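Local coordinates for nucleotidyltransferase-like protein (Exiguobacterium sibiricum, PDB 3C18) that probably transfers a nucleotidyl group to a substrate not yet identified and also carries a helix-turn-helix domain, at residues Ile80-Ala83 / Asn84-Ala87; Ile97-Arg100 / Asn101-Leu104; Gly137-Leu140 / Phe141-Asn145; His158-Ala161 / Arg162-Leu166; Arg232-Asp235 / Arg236-Met240. All coordinates share one frame; numbering follows the deposited sequence. Where two conformers were deposited one is given.

Contact 1: residues Ile80-Ala83 / Asn84-Ala87; sequences ILNA and NRRA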
loop_
_atom_site.group_PDB
_atom_site.type_symbol
_atom_site.label_atom_id
_atom_site.label_comp_id
_atom_site.label_asym_id
_atom_site.label_seq_id
_atom_site.Cartn_x
_atom_site.Cartn_y
_atom_site.Cartn_z
ATOM N N ILE A 80 3.373 5.415 14.565
ATOM C CA ILE A 80 2.642 6.682 14.401
ATOM C C ILE A 80 1.462 6.487 13.473
ATOM O O ILE A 80 0.393 7.058 13.668
ATOM C CB ILE A 80 3.549 7.806 13.847
ATOM C CG1 ILE A 80 4.413 8.366 14.983
ATOM C CG2 ILE A 80 2.724 8.935 13.240
ATOM C CD1 ILE A 80 5.395 9.447 14.529
ATOM N N LEU A 81 1.681 5.647 12.467
ATOM C CA LEU A 81 0.721 5.424 11.403
ATOM C C LEU A 81 -0.114 4.178 11.641
ATOM O O LEU A 81 -1.055 3.923 10.918
ATOM C CB LEU A 81 1.407 5.310 10.044
ATOM C CG LEU A 81 2.240 6.496 9.564
ATOM C CD1 LEU A 81 2.924 6.268 8.232
ATOM C CD2 LEU A 81 1.266 7.653 9.488
ATOM N N ASN A 82 0.246 3.428 12.672
ATOM C CA ASN A 82 -0.425 2.155 12.956
ATOM C C ASN A 82 -0.321 1.224 11.760
ATOM O O ASN A 82 -1.287 0.555 11.391
ATOM C CB ASN A 82 -1.896 2.400 13.253
ATOM C CG ASN A 82 -2.569 1.217 13.893
ATOM O OD1 ASN A 82 -1.987 0.609 14.790
ATOM N ND2 ASN A 82 -3.836 0.914 13.488
ATOM N N ALA A 83 0.875 1.185 11.186
ATOM C CA ALA A 83 1.152 0.484 9.934
ATOM C C ALA A 83 1.696 -0.924 10.112
ATOM O O ALA A 83 1.939 -1.620 9.138
ATOM C CB ALA A 83 2.121 1.315 9.080
ATOM N N ASN A 84 1.864 -1.357 11.356
ATOM C CA ASN A 84 2.482 -2.682 11.633
ATOM C C ASN A 84 2.024 -3.267 12.943
ATOM O O ASN A 84 2.630 -3.046 13.971
ATOM C CB ASN A 84 4.016 -2.568 11.624
ATOM C CG ASN A 84 4.715 -3.919 11.609
ATOM O OD1 ASN A 84 4.168 -4.919 12.044
ATOM N ND2 ASN A 84 5.946 -3.942 11.123
ATOM N N ARG A 85 0.934 -4.013 12.873
ATOM C CA ARG A 85 0.275 -4.537 14.058
ATOM C C ARG A 85 1.156 -5.496 14.835
ATOM O O ARG A 85 1.114 -5.538 16.069
ATOM C CB ARG A 85 -1.079 -5.188 13.698
ATOM C CG ARG A 85 -2.155 -4.129 13.242
ATOM C CD ARG A 85 -2.254 -2.904 14.235
ATOM N NE ARG A 85 -2.882 -3.307 15.497
ATOM C CZ ARG A 85 -2.973 -2.542 16.579
ATOM N NH1 ARG A 85 -2.484 -1.318 16.564
ATOM N NH2 ARG A 85 -3.544 -3.007 17.681
ATOM N N ARG A 86 1.954 -6.262 14.115
ATOM C CA ARG A 86 2.878 -7.217 14.778
ATOM C C ARG A 86 3.847 -6.482 15.650
ATOM O O ARG A 86 4.122 -6.884 16.761
ATOM C CB ARG A 86 3.717 -8.043 13.809
ATOM C CG ARG A 86 3.135 -9.348 13.495
ATOM C CD ARG A 86 4.218 -10.344 13.088
ATOM N NE ARG A 86 5.146 -9.781 12.111
ATOM C CZ ARG A 86 6.098 -10.455 11.492
ATOM N NH1 ARG A 86 6.249 -11.748 11.728
ATOM N NH2 ARG A 86 6.896 -9.832 10.621
ATOM N N ALA A 87 4.361 -5.384 15.130
ATOM C CA ALA A 87 5.383 -4.614 15.865
ATOM C C ALA A 87 4.802 -4.072 17.158
ATOM O O ALA A 87 5.476 -4.052 18.180
ATOM C CB ALA A 87 5.963 -3.500 15.022
#
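Asn-82 OD1 lies at the edge of the Arg-85 guanidinium, 17° out of that plane, and the asparagine amide is turned 70° against it. This pair spans the tight link between helix 72-81, which ends in a Schellman motif with Asn-82 as its C-prime residue, and helix 85-93, whose N-cap is Asn-84. Arg-85 NH1 gives a hydrogen bond of 2.7 Å to Asn-82 OD1; it lies in the carbonyl plane, on a lone pair, but is bent at the hydrogen (138°). The arginine gets there by folding at chi2 and chi3, which curls its chain back over the turn and sets CD 3.6 Å from Asn-82 OD1. Asn-82 is buried and also packs on Gln-122 of helix 116-142 and on His-171 and Pro-172. An alanine at Asn-82 would take away the carbonyl that grips NH1, which is likely to leave NH1 without this acceptor and the arginine freer to swing away from the turn. Beyond it, Asn-84 caps the next helix: Ala-87 N donates to Asn-84 OD1 at 3.1 Å, approaching from above the carbonyl plane.

Contact 2: residues Ile97-Arg100 / Asn101-Leu104; sequences IFER and NDYL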
loop_
_atom_site.group_PDB
_atom_site.type_symbol
_atom_site.label_atom_id
_atom_site.label_comp_id
_atom_site.label_asym_id
_atom_site.label_seq_id
_atom_site.Cartn_x
_atom_site.Cartn_y
_atom_site.Cartn_z
ATOM N N ILE A 97 15.171 -7.330 26.745
ATOM C CA ILE A 97 16.439 -8.032 26.950
ATOM C C ILE A 97 17.513 -7.019 27.240
ATOM O O ILE A 97 18.435 -7.269 28.007
ATOM C CB ILE A 97 16.856 -8.852 25.689
ATOM C CG1 ILE A 97 15.936 -10.052 25.503
ATOM C CG2 ILE A 97 18.263 -9.342 25.791
ATOM C CD1 ILE A 97 15.841 -10.933 26.697
ATOM N N PHE A 98 17.369 -5.854 26.636
ATOM C CA PHE A 98 18.385 -4.815 26.736
ATOM C C PHE A 98 17.859 -3.508 26.240
ATOM O O PHE A 98 17.085 -3.469 25.295
ATOM C CB PHE A 98 19.607 -5.207 25.892
ATOM C CG PHE A 98 20.594 -4.097 25.705
ATOM C CD1 PHE A 98 21.581 -3.866 26.644
ATOM C CD2 PHE A 98 20.525 -3.271 24.598
ATOM C CE1 PHE A 98 22.480 -2.830 26.476
ATOM C CE2 PHE A 98 21.406 -2.235 24.433
ATOM C CZ PHE A 98 22.383 -2.009 25.363
ATOM N N GLU A 99 18.295 -2.434 26.879
ATOM C CA GLU A 99 17.944 -1.102 26.394
ATOM C C GLU A 99 18.869 -0.024 26.886
ATOM O O GLU A 99 19.540 -0.161 27.891
ATOM C CB GLU A 99 16.496 -0.747 26.741
ATOM C CG GLU A 99 16.212 -0.736 28.229
ATOM C CD GLU A 99 14.857 -0.143 28.572
ATOM O OE1 GLU A 99 14.389 0.763 27.854
ATOM O OE2 GLU A 99 14.259 -0.579 29.571
ATOM N N ARG A 100 18.918 1.037 26.103
ATOM C CA ARG A 100 19.628 2.235 26.472
ATOM C C ARG A 100 18.642 3.368 26.598
ATOM O O ARG A 100 17.716 3.483 25.814
ATOM C CB ARG A 100 20.672 2.614 25.425
ATOM C CG ARG A 100 21.924 1.758 25.426
ATOM C CD ARG A 100 22.936 2.308 24.424
ATOM N NE ARG A 100 24.207 1.607 24.509
ATOM C CZ ARG A 100 24.549 0.583 23.739
ATOM N NH1 ARG A 100 23.717 0.144 22.815
ATOM N NH2 ARG A 100 25.732 -0.001 23.888
ATOM N N ASN A 101 18.857 4.192 27.615
ATOM C CA ASN A 101 18.081 5.422 27.788
ATOM C C ASN A 101 16.597 5.140 28.004
ATOM O O ASN A 101 15.735 5.921 27.610
ATOM C CB ASN A 101 18.275 6.333 26.570
ATOM C CG ASN A 101 19.728 6.746 26.377
ATOM O OD1 ASN A 101 20.450 6.992 27.351
ATOM N ND2 ASN A 101 20.165 6.820 25.113
ATOM N N ASP A 102 16.332 3.994 28.615
ATOM C CA ASP A 102 14.975 3.587 28.968
ATOM C C ASP A 102 14.075 3.606 27.731
ATOM O O ASP A 102 12.859 3.714 27.814
ATOM C CB ASP A 102 14.412 4.523 30.026
ATOM C CG ASP A 102 15.066 4.323 31.385
ATOM O OD1 ASP A 102 15.403 3.158 31.725
ATOM O OD2 ASP A 102 15.234 5.331 32.120
ATOM N N TYR A 103 14.709 3.498 26.578
ATOM C CA TYR A 103 13.985 3.560 25.313
ATOM C C TYR A 103 12.757 2.628 25.251
ATOM O O TYR A 103 11.649 3.042 24.876
ATOM C CB TYR A 103 14.931 3.320 24.140
ATOM C CG TYR A 103 14.183 3.107 22.851
ATOM C CD1 TYR A 103 13.709 4.191 22.123
ATOM C CD2 TYR A 103 13.923 1.825 22.375
ATOM C CE1 TYR A 103 13.006 4.015 20.965
ATOM C CE2 TYR A 103 13.213 1.636 21.228
ATOM C CZ TYR A 103 12.753 2.741 20.512
ATOM O OH TYR A 103 12.041 2.581 19.333
ATOM N N LEU A 104 12.944 1.383 25.643
ATOM C CA LEU A 104 11.871 0.382 25.516
ATOM C C LEU A 104 10.878 0.483 26.661
ATOM O O LEU A 104 9.705 0.209 26.485
ATOM C CB LEU A 104 12.399 -1.039 25.410
ATOM C CG LEU A 104 12.988 -1.397 24.061
ATOM C CD1 LEU A 104 13.649 -2.773 24.127
ATOM C CD2 LEU A 104 11.901 -1.354 22.974
HETATM O O HOH W 1 18.116 2.312 29.880
#
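Arg-100, Glu-99 and Leu-104 carry most of this contact, in which the edge strand 95-99 in the sheet of the nucleotidyltransferase-like region turns into helix 103-110. Glu-99 leans over the turn: with CG set between its backbone N and carbonyl carbon (chi1 60°) and the chain extended beyond, its carboxylate arrives above the first residues of the helix. Leu-104 N donates to Glu-99 OE1 at 2.7 Å, although OE1 is crowded in the model and its exact place is less sure. Leu-104 CB lies 3.6 Å from Glu-99 OE1, and its CD1 reaches Phe-98 O at 3.7 Å, while Thr-105 binds the other carboxylate oxygen, OE2, through its hydroxyl.

Arg-100 opens a type I' turn that runs to Tyr-103, and its carbonyl oxygen accepts from Tyr-103 N at 3.1 Å, a bond also uncertain in detail. Its side chain heads the other way, extended from CG to NE, and lays one guanidinium face against Phe-98 CZ, 3.6 Å above the plane and toward the rim. NH1 finds its main partner in Thr-19 O. A water accepts from Asp-102 N at 2.8 Å and donates weakly to Glu-99 O and Asp-102 OD1, bridging strand end and turn. With Asp-102 OD1 4.5 Å from Glu-99 OE2, the two acids would probably raise each other's proton affinity; the Thr-105 hydroxyl and, if OE1 is rightly placed, Leu-104 N would probably offset this at Glu-99.

Contact 3: residues Gly137-Leu140 / Phe141-Asn145; sequences GRNL and FSRGN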
loop_
_atom_site.group_PDB
_atom_site.type_symbol
_atom_site.label_atom_id
_atom_site.label_comp_id
_atom_site.label_asym_id
_atom_site.label_seq_id
_atom_site.Cartn_x
_atom_site.Cartn_y
_atom_site.Cartn_z
ATOM N N GLY A 137 -15.655 3.202 -7.332
ATOM C CA GLY A 137 -16.841 2.364 -7.257
ATOM C C GLY A 137 -18.005 2.967 -8.011
ATOM O O GLY A 137 -18.747 2.288 -8.713
ATOM N N ARG A 138 -18.132 4.275 -7.875
ATOM C CA ARG A 138 -19.223 5.009 -8.504
ATOM C C ARG A 138 -18.998 5.074 -9.995
ATOM O O ARG A 138 -19.896 4.863 -10.817
ATOM C CB ARG A 138 -19.311 6.392 -7.867
ATOM C CG ARG A 138 -20.440 7.217 -8.406
ATOM C CD ARG A 138 -20.535 8.533 -7.675
ATOM N NE ARG A 138 -19.285 9.269 -7.790
ATOM C CZ ARG A 138 -19.028 10.389 -7.127
ATOM N NH1 ARG A 138 -19.953 10.897 -6.306
ATOM N NH2 ARG A 138 -17.852 10.986 -7.276
ATOM N N ASN A 139 -17.764 5.331 -10.356
ATOM C CA ASN A 139 -17.387 5.407 -11.749
ATOM C C ASN A 139 -17.601 4.058 -12.437
ATOM O O ASN A 139 -18.212 3.972 -13.489
ATOM C CB ASN A 139 -15.941 5.903 -11.888
ATOM C CG ASN A 139 -15.464 5.936 -13.354
ATOM O OD1 ASN A 139 -14.723 5.044 -13.801
ATOM N ND2 ASN A 139 -15.910 6.945 -14.110
ATOM N N LEU A 140 -17.154 2.986 -11.800
ATOM C CA LEU A 140 -17.263 1.649 -12.399
ATOM C C LEU A 140 -18.707 1.232 -12.525
ATOM O O LEU A 140 -19.121 0.583 -13.477
ATOM C CB LEU A 140 -16.476 0.610 -11.587
ATOM C CG LEU A 140 -14.937 0.802 -11.676
ATOM C CD1 LEU A 140 -14.229 0.223 -10.449
ATOM C CD2 LEU A 140 -14.419 0.180 -12.963
ATOM N N PHE A 141 -19.483 1.597 -11.529
ATOM C CA PHE A 141 -20.930 1.352 -11.630
ATOM C C PHE A 141 -21.532 2.115 -12.826
ATOM O O PHE A 141 -22.359 1.608 -13.545
ATOM C CB PHE A 141 -21.638 1.806 -10.378
ATOM C CG PHE A 141 -23.098 1.530 -10.403
ATOM C CD1 PHE A 141 -23.983 2.460 -10.975
ATOM C CD2 PHE A 141 -23.601 0.362 -9.870
ATOM C CE1 PHE A 141 -25.356 2.215 -11.009
ATOM C CE2 PHE A 141 -24.953 0.113 -9.889
ATOM C CZ PHE A 141 -25.837 1.021 -10.476
ATOM N N SER A 142 -21.069 3.339 -13.040
ATOM C CA SER A 142 -21.636 4.177 -14.116
ATOM C C SER A 142 -21.369 3.563 -15.482
ATOM O O SER A 142 -22.118 3.732 -16.433
ATOM C CB SER A 142 -21.083 5.618 -14.052
ATOM O OG SER A 142 -19.801 5.750 -14.659
ATOM N N ARG A 143 -20.301 2.795 -15.543
ATOM C CA ARG A 143 -19.803 2.230 -16.808
ATOM C C ARG A 143 -20.291 0.812 -17.000
ATOM O O ARG A 143 -19.964 0.164 -17.988
ATOM C CB ARG A 143 -18.272 2.281 -16.854
ATOM C CG ARG A 143 -17.702 3.672 -17.012
ATOM C CD ARG A 143 -16.212 3.712 -16.667
ATOM N NE ARG A 143 -15.503 2.559 -17.232
ATOM C CZ ARG A 143 -14.220 2.261 -17.002
ATOM N NH1 ARG A 143 -13.475 3.025 -16.202
ATOM N NH2 ARG A 143 -13.682 1.190 -17.573
ATOM N N GLY A 144 -21.096 0.339 -16.069
ATOM C CA GLY A 144 -21.673 -1.006 -16.176
ATOM C C GLY A 144 -20.737 -2.131 -15.778
ATOM O O GLY A 144 -21.029 -3.317 -15.996
ATOM N N ASN A 145 -19.621 -1.767 -15.163
ATOM C CA ASN A 145 -18.637 -2.775 -14.661
ATOM C C ASN A 145 -18.933 -3.159 -13.217
ATOM O O ASN A 145 -18.272 -2.737 -12.326
ATOM C CB ASN A 145 -17.211 -2.228 -14.740
ATOM C CG ASN A 145 -16.808 -1.805 -16.135
ATOM O OD1 ASN A 145 -16.231 -0.746 -16.320
ATOM N ND2 ASN A 145 -17.112 -2.633 -17.118
#
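Asn-139 and Arg-143, one helical turn apart, meet side chain to side chain at the end of helix 116-142. The amide end of the asparagine turns toward Arg-143. From the other end the arginine chain bends at chi3 (43°) and comes back, so that CD sits 3.5 Å from Asn-139 OD1 and NH1 gives the same oxygen a weak hydrogen bond of 3.4 Å. The oxygen lies at the guanidinium edge, near its plane, while the amide itself is turned 72° from that plane; Leu-140 CD2 lies over one guanidinium face. A valine in place of Asn-139 would remove the oxygen that NH1 reaches, and the guanidinium would probably lose that weak bond and keep, among the contacts described here, packing alone.

Ser-142 folds OG back between its backbone N and carbonyl carbon (chi1 82°) and donates to Asn-139 O at 2.7 Å, in the carbonyl plane and on a lone pair. The helix then closes in a Schellman motif: Gly-144 takes the positive phi, its N bonds to Phe-141 O, and Asn-145 N reaches back to Leu-140 O at 2.9 Å. Across this turn the side chains of Leu-140 and Asn-145 cross at about a right angle, with CD2 3.9 Å from OD1. Phe-141 sends its ring to the other side of the helix, where it meets Tyr-146 edge-to-face and packs on Ile-205 and Leu-209. Val-175 of the second subunit packs on Leu-140, Arg-143 and Asn-145.

Contact 4: residues His158-Ala161 / Arg162-Leu166; sequences HHLA and RLSVL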
loop_
_atom_site.group_PDB
_atom_site.type_symbol
_atom_site.label_atom_id
_atom_site.label_comp_id
_atom_site.label_asym_id
_atom_site.label_seq_id
_atom_site.Cartn_x
_atom_site.Cartn_y
_atom_site.Cartn_z
ATOM N N HIS A 158 -14.787 -1.014 4.012
ATOM C CA HIS A 158 -13.762 -1.471 4.955
ATOM C C HIS A 158 -13.018 -0.239 5.502
ATOM O O HIS A 158 -12.773 -0.117 6.681
ATOM C CB HIS A 158 -12.778 -2.430 4.291
ATOM C CG HIS A 158 -11.875 -3.108 5.261
ATOM N ND1 HIS A 158 -10.505 -3.041 5.183
ATOM C CD2 HIS A 158 -12.159 -3.840 6.364
ATOM C CE1 HIS A 158 -9.982 -3.717 6.191
ATOM N NE2 HIS A 158 -10.965 -4.217 6.918
ATOM N N HIS A 159 -12.691 0.706 4.638
ATOM C CA HIS A 159 -12.038 1.941 5.128
ATOM C C HIS A 159 -12.927 2.740 6.053
ATOM O O HIS A 159 -12.445 3.408 6.984
ATOM C CB HIS A 159 -11.552 2.829 3.988
ATOM C CG HIS A 159 -10.427 2.217 3.232
ATOM N ND1 HIS A 159 -9.245 1.853 3.835
ATOM C CD2 HIS A 159 -10.323 1.849 1.937
ATOM C CE1 HIS A 159 -8.448 1.324 2.927
ATOM N NE2 HIS A 159 -9.082 1.306 1.773
ATOM N N LEU A 160 -14.224 2.679 5.789
ATOM C CA LEU A 160 -15.232 3.420 6.575
ATOM C C LEU A 160 -15.357 2.848 7.989
ATOM O O LEU A 160 -15.567 3.568 8.972
ATOM C CB LEU A 160 -16.586 3.382 5.862
ATOM C CG LEU A 160 -17.825 4.061 6.483
ATOM C CD1 LEU A 160 -17.726 5.542 6.522
ATOM C CD2 LEU A 160 -19.104 3.655 5.749
ATOM N N ALA A 161 -15.222 1.541 8.080
ATOM C CA ALA A 161 -15.248 0.821 9.374
ATOM C C ALA A 161 -14.014 1.200 10.185
ATOM O O ALA A 161 -14.089 1.437 11.352
ATOM C CB ALA A 161 -15.252 -0.677 9.163
ATOM N N ARG A 162 -12.859 1.283 9.529
ATOM C CA ARG A 162 -11.592 1.644 10.208
ATOM C C ARG A 162 -11.654 3.093 10.699
ATOM O O ARG A 162 -11.284 3.404 11.832
ATOM C CB ARG A 162 -10.377 1.413 9.288
ATOM C CG ARG A 162 -10.098 -0.081 9.019
ATOM C CD ARG A 162 -9.059 -0.304 7.928
ATOM N NE ARG A 162 -7.878 0.508 8.158
ATOM C CZ ARG A 162 -6.888 0.178 8.976
ATOM N NH1 ARG A 162 -6.945 -0.948 9.652
ATOM N NH2 ARG A 162 -5.853 0.990 9.130
ATOM N N LEU A 163 -12.196 3.961 9.863
ATOM C CA LEU A 163 -12.373 5.385 10.213
ATOM C C LEU A 163 -13.306 5.535 11.377
ATOM O O LEU A 163 -13.050 6.288 12.339
ATOM C CB LEU A 163 -12.882 6.173 9.007
ATOM C CG LEU A 163 -13.210 7.640 9.223
ATOM C CD1 LEU A 163 -12.049 8.443 9.767
ATOM C CD2 LEU A 163 -13.670 8.192 7.907
ATOM N N SER A 164 -14.379 4.770 11.332
ATOM C CA SER A 164 -15.389 4.822 12.388
ATOM C C SER A 164 -14.810 4.397 13.729
ATOM O O SER A 164 -15.154 4.936 14.771
ATOM C CB SER A 164 -16.596 3.978 12.002
ATOM O OG SER A 164 -17.112 4.450 10.770
ATOM N N VAL A 165 -13.881 3.455 13.676
ATOM C CA VAL A 165 -13.200 2.960 14.870
ATOM C C VAL A 165 -12.255 4.049 15.404
ATOM O O VAL A 165 -12.251 4.363 16.595
ATOM C CB VAL A 165 -12.437 1.651 14.620
ATOM C CG1 VAL A 165 -11.570 1.280 15.814
ATOM C CG2 VAL A 165 -13.433 0.543 14.317
ATOM N N LEU A 166 -11.461 4.624 14.513
ATOM C CA LEU A 166 -10.570 5.734 14.894
ATOM C C LEU A 166 -11.374 6.871 15.524
ATOM O O LEU A 166 -10.974 7.482 16.497
ATOM C CB LEU A 166 -9.820 6.257 13.648
ATOM C CG LEU A 166 -8.662 5.381 13.134
ATOM C CD1 LEU A 166 -8.346 5.715 11.654
ATOM C CD2 LEU A 166 -7.409 5.529 14.014
HETATM O O HOH W 2 -8.284 2.616 6.256
#
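Arg-162 and His-158 meet one turn apart, the arginine's CD 3.9 Å from CE1 of the imidazole, with ring and guanidinium planes 36° apart. A bend at chi3 (49°) turns the arginine's NE toward the neighbouring histidine. There a water lying in both planes, at the edge of each group, joins the two side chains: it accepts from Arg-162 NE at 2.9 Å and stands 2.7 Å from His-159 ND1. Around the helix, Leu-160 O accepts from Ser-164 N at 2.9 Å. In one of the two conformers of Ser-164 its OG also points at this carbonyl oxygen, but the distance of 2.5 Å is so short that the bond is doubtful in detail.

These groups ride on a regular alpha-helix, 146-167, within the putative substrate-binding domain, where i to i+4 bonds such as Leu-163 N to His-159 O (2.9 Å) fix the spacing of the side chains. Farther out, Val-176 of helix 176-183 packs on both His-158 and Arg-162, and Trp-177 of the same helix lies on Ala-161. Lys-129 and Ser-126 of helix 116-142 pack on His-159 and Leu-163 respectively, while Val-187 of helix 185-195 touches Leu-160 and Ser-164. Thr-151 of the second subunit packs on His-158.

Contact 5: residues Arg232-Asp235 / Arg236-Met240; sequences RERD and RPWTM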
loop_
_atom_site.group_PDB
_atom_site.type_symbol
_atom_site.label_atom_id
_atom_site.label_comp_id
_atom_site.label_asym_id
_atom_site.label_seq_id
_atom_site.Cartn_x
_atom_site.Cartn_y
_atom_site.Cartn_z
ATOM N N ARG A 232 -4.318 26.008 8.858
ATOM C CA ARG A 232 -4.635 27.207 9.632
ATOM C C ARG A 232 -3.428 27.706 10.382
ATOM O O ARG A 232 -3.523 28.701 11.064
ATOM C CB ARG A 232 -5.756 26.956 10.626
ATOM C CG ARG A 232 -7.084 26.910 9.970
ATOM C CD ARG A 232 -8.131 26.401 10.946
ATOM N NE ARG A 232 -9.422 26.355 10.267
ATOM C CZ ARG A 232 -10.266 25.342 10.365
ATOM N NH1 ARG A 232 -9.936 24.296 11.112
ATOM N NH2 ARG A 232 -11.417 25.365 9.706
ATOM N N GLU A 233 -2.316 27.002 10.256
ATOM C CA GLU A 233 -1.062 27.454 10.877
ATOM C C GLU A 233 -0.522 28.679 10.166
ATOM O O GLU A 233 0.462 29.286 10.596
ATOM C CB GLU A 233 0.003 26.370 10.936
ATOM C CG GLU A 233 -0.337 25.383 12.014
ATOM C CD GLU A 233 0.732 24.347 12.253
ATOM O OE1 GLU A 233 1.491 23.996 11.302
ATOM O OE2 GLU A 233 0.788 23.869 13.412
ATOM N N ARG A 234 -1.180 29.039 9.078
ATOM C CA ARG A 234 -0.852 30.290 8.390
ATOM C C ARG A 234 -2.124 30.981 8.030
ATOM O O ARG A 234 -3.156 30.356 7.849
ATOM C CB ARG A 234 0.097 30.108 7.195
ATOM C CG ARG A 234 -0.499 29.568 5.937
ATOM C CD ARG A 234 0.530 29.509 4.817
ATOM N NE ARG A 234 1.683 28.692 5.164
ATOM C CZ ARG A 234 2.648 28.356 4.311
ATOM N NH1 ARG A 234 2.601 28.763 3.051
ATOM N NH2 ARG A 234 3.650 27.599 4.715
ATOM N N ASP A 235 -2.038 32.296 7.961
ATOM C CA ASP A 235 -3.219 33.129 7.868
ATOM C C ASP A 235 -3.580 33.537 6.462
ATOM O O ASP A 235 -4.357 34.450 6.252
ATOM C CB ASP A 235 -3.050 34.361 8.751
ATOM C CG ASP A 235 -4.364 34.789 9.384
ATOM O OD1 ASP A 235 -5.310 33.952 9.405
ATOM O OD2 ASP A 235 -4.454 35.955 9.855
ATOM N N ARG A 236 -3.088 32.790 5.492
ATOM C CA ARG A 236 -3.318 33.113 4.077
ATOM C C ARG A 236 -3.388 31.838 3.281
ATOM O O ARG A 236 -3.100 30.780 3.764
ATOM C CB ARG A 236 -2.168 33.985 3.592
ATOM C CG ARG A 236 -0.905 33.272 3.668
ATOM C CD ARG A 236 0.274 34.150 3.378
ATOM N NE ARG A 236 1.477 33.373 3.670
ATOM C CZ ARG A 236 1.950 33.207 4.905
ATOM N NH1 ARG A 236 1.338 33.767 5.945
ATOM N NH2 ARG A 236 3.010 32.470 5.099
ATOM N N PRO A 237 -3.805 31.935 2.042
ATOM C CA PRO A 237 -3.992 30.699 1.298
ATOM C C PRO A 237 -2.687 30.035 0.968
ATOM O O PRO A 237 -1.644 30.646 1.048
ATOM C CB PRO A 237 -4.697 31.178 0.039
ATOM C CG PRO A 237 -5.297 32.464 0.402
ATOM C CD PRO A 237 -4.359 33.091 1.356
ATOM N N TRP A 238 -2.800 28.765 0.589
ATOM C CA TRP A 238 -1.682 27.931 0.205
ATOM C C TRP A 238 -1.736 27.620 -1.250
ATOM O O TRP A 238 -2.828 27.383 -1.793
ATOM C CB TRP A 238 -1.777 26.598 0.884
ATOM C CG TRP A 238 -1.687 26.593 2.354
ATOM C CD1 TRP A 238 -2.613 27.058 3.237
ATOM C CD2 TRP A 238 -0.650 26.001 3.130
ATOM N NE1 TRP A 238 -2.185 26.814 4.526
ATOM C CE2 TRP A 238 -0.969 26.201 4.482
ATOM C CE3 TRP A 238 0.534 25.352 2.818
ATOM C CZ2 TRP A 238 -0.185 25.718 5.510
ATOM C CZ3 TRP A 238 1.329 24.899 3.852
ATOM C CH2 TRP A 238 0.963 25.079 5.179
ATOM N N THR A 239 -0.568 27.563 -1.897
ATOM C CA THR A 239 -0.549 27.002 -3.265
ATOM C C THR A 239 -0.517 25.469 -3.101
ATOM O O THR A 239 -0.169 24.963 -2.060
ATOM C CB THR A 239 0.690 27.437 -4.050
ATOM O OG1 THR A 239 1.855 26.921 -3.406
ATOM C CG2 THR A 239 0.791 28.933 -4.146
HETATM N N MSE A 240 -0.857 24.729 -4.145
HETATM C CA MSE A 240 -0.783 23.271 -4.090
HETATM C C MSE A 240 0.629 22.841 -3.802
HETATM O O MSE A 240 0.876 21.970 -2.990
HETATM C CB MSE A 240 -1.236 22.639 -5.417
HETATM C CG MSE A 240 -1.161 21.123 -5.478
HETATM SE SE MSE A 240 -2.063 20.229 -3.978
HETATM C CE MSE A 240 -3.937 20.643 -4.278
HETATM O O HOH W 3 0.950 30.289 1.666
#
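Stacking dominates: the guanidinium of Arg-234 lies flat on the indole of Trp-238, centres 3.8 Å apart and planes 14° from parallel. It is a cation-pi contact, Arg-234 CZ standing 3.8 Å from the centroid of the six-membered ring and nearly on its normal. The aliphatic part of the same chain adds a CH-pi contact, CD lying over the five-membered ring at 3.9 Å from its centroid. A bend at chi3 (58°) lets the arginine run along the indole from NE1 to CZ3.

Among like charges, Arg-236 comes over the opposite face of the Arg-234 guanidinium, its NH2 4.0 Å from Arg-234 NE; the two probably repel mildly, partly offset by Glu-242 OE1, which makes a weak, long ion pair with Arg-234 NH1.

The hydrogen bonds run through water, which accepts from Arg-234 NH1 at 2.6 Å and donates to Pro-237 O at 2.7 Å, tying the arginine end to the backbone.

Within the helix-turn-helix domain, the contact bridges the loop after helix 220-231 and the short, weakly bonded strand at about 238-239. Trp-238 pairs through its backbone with Tyr-286 of strand 281-288, and its NE1 bonds to Met-231 O at the end of helix 220-231.

The five contacts follow one another along the chain, and none touches another. Contacts 1 and 2 both belong to the nucleotidyltransferase-like region, their centres about 20 Å apart, with helix 85-93 leading into strand 95-99. Contacts 3 and 4 share the putative substrate-binding region on consecutive helices, centres about 23 Å apart. Contact 1 comes closest to crossing between these regions: its nearest atoms lie about 5 Å from those of contact 4, and Pro-172 packs on side chains of both. Contacts 2 and 3 stand on opposite sides of the chain's centre, about 53 Å between centres. Contact 5, in the helix-turn-helix region, keeps about 15 Å or more from the others by nearest atoms.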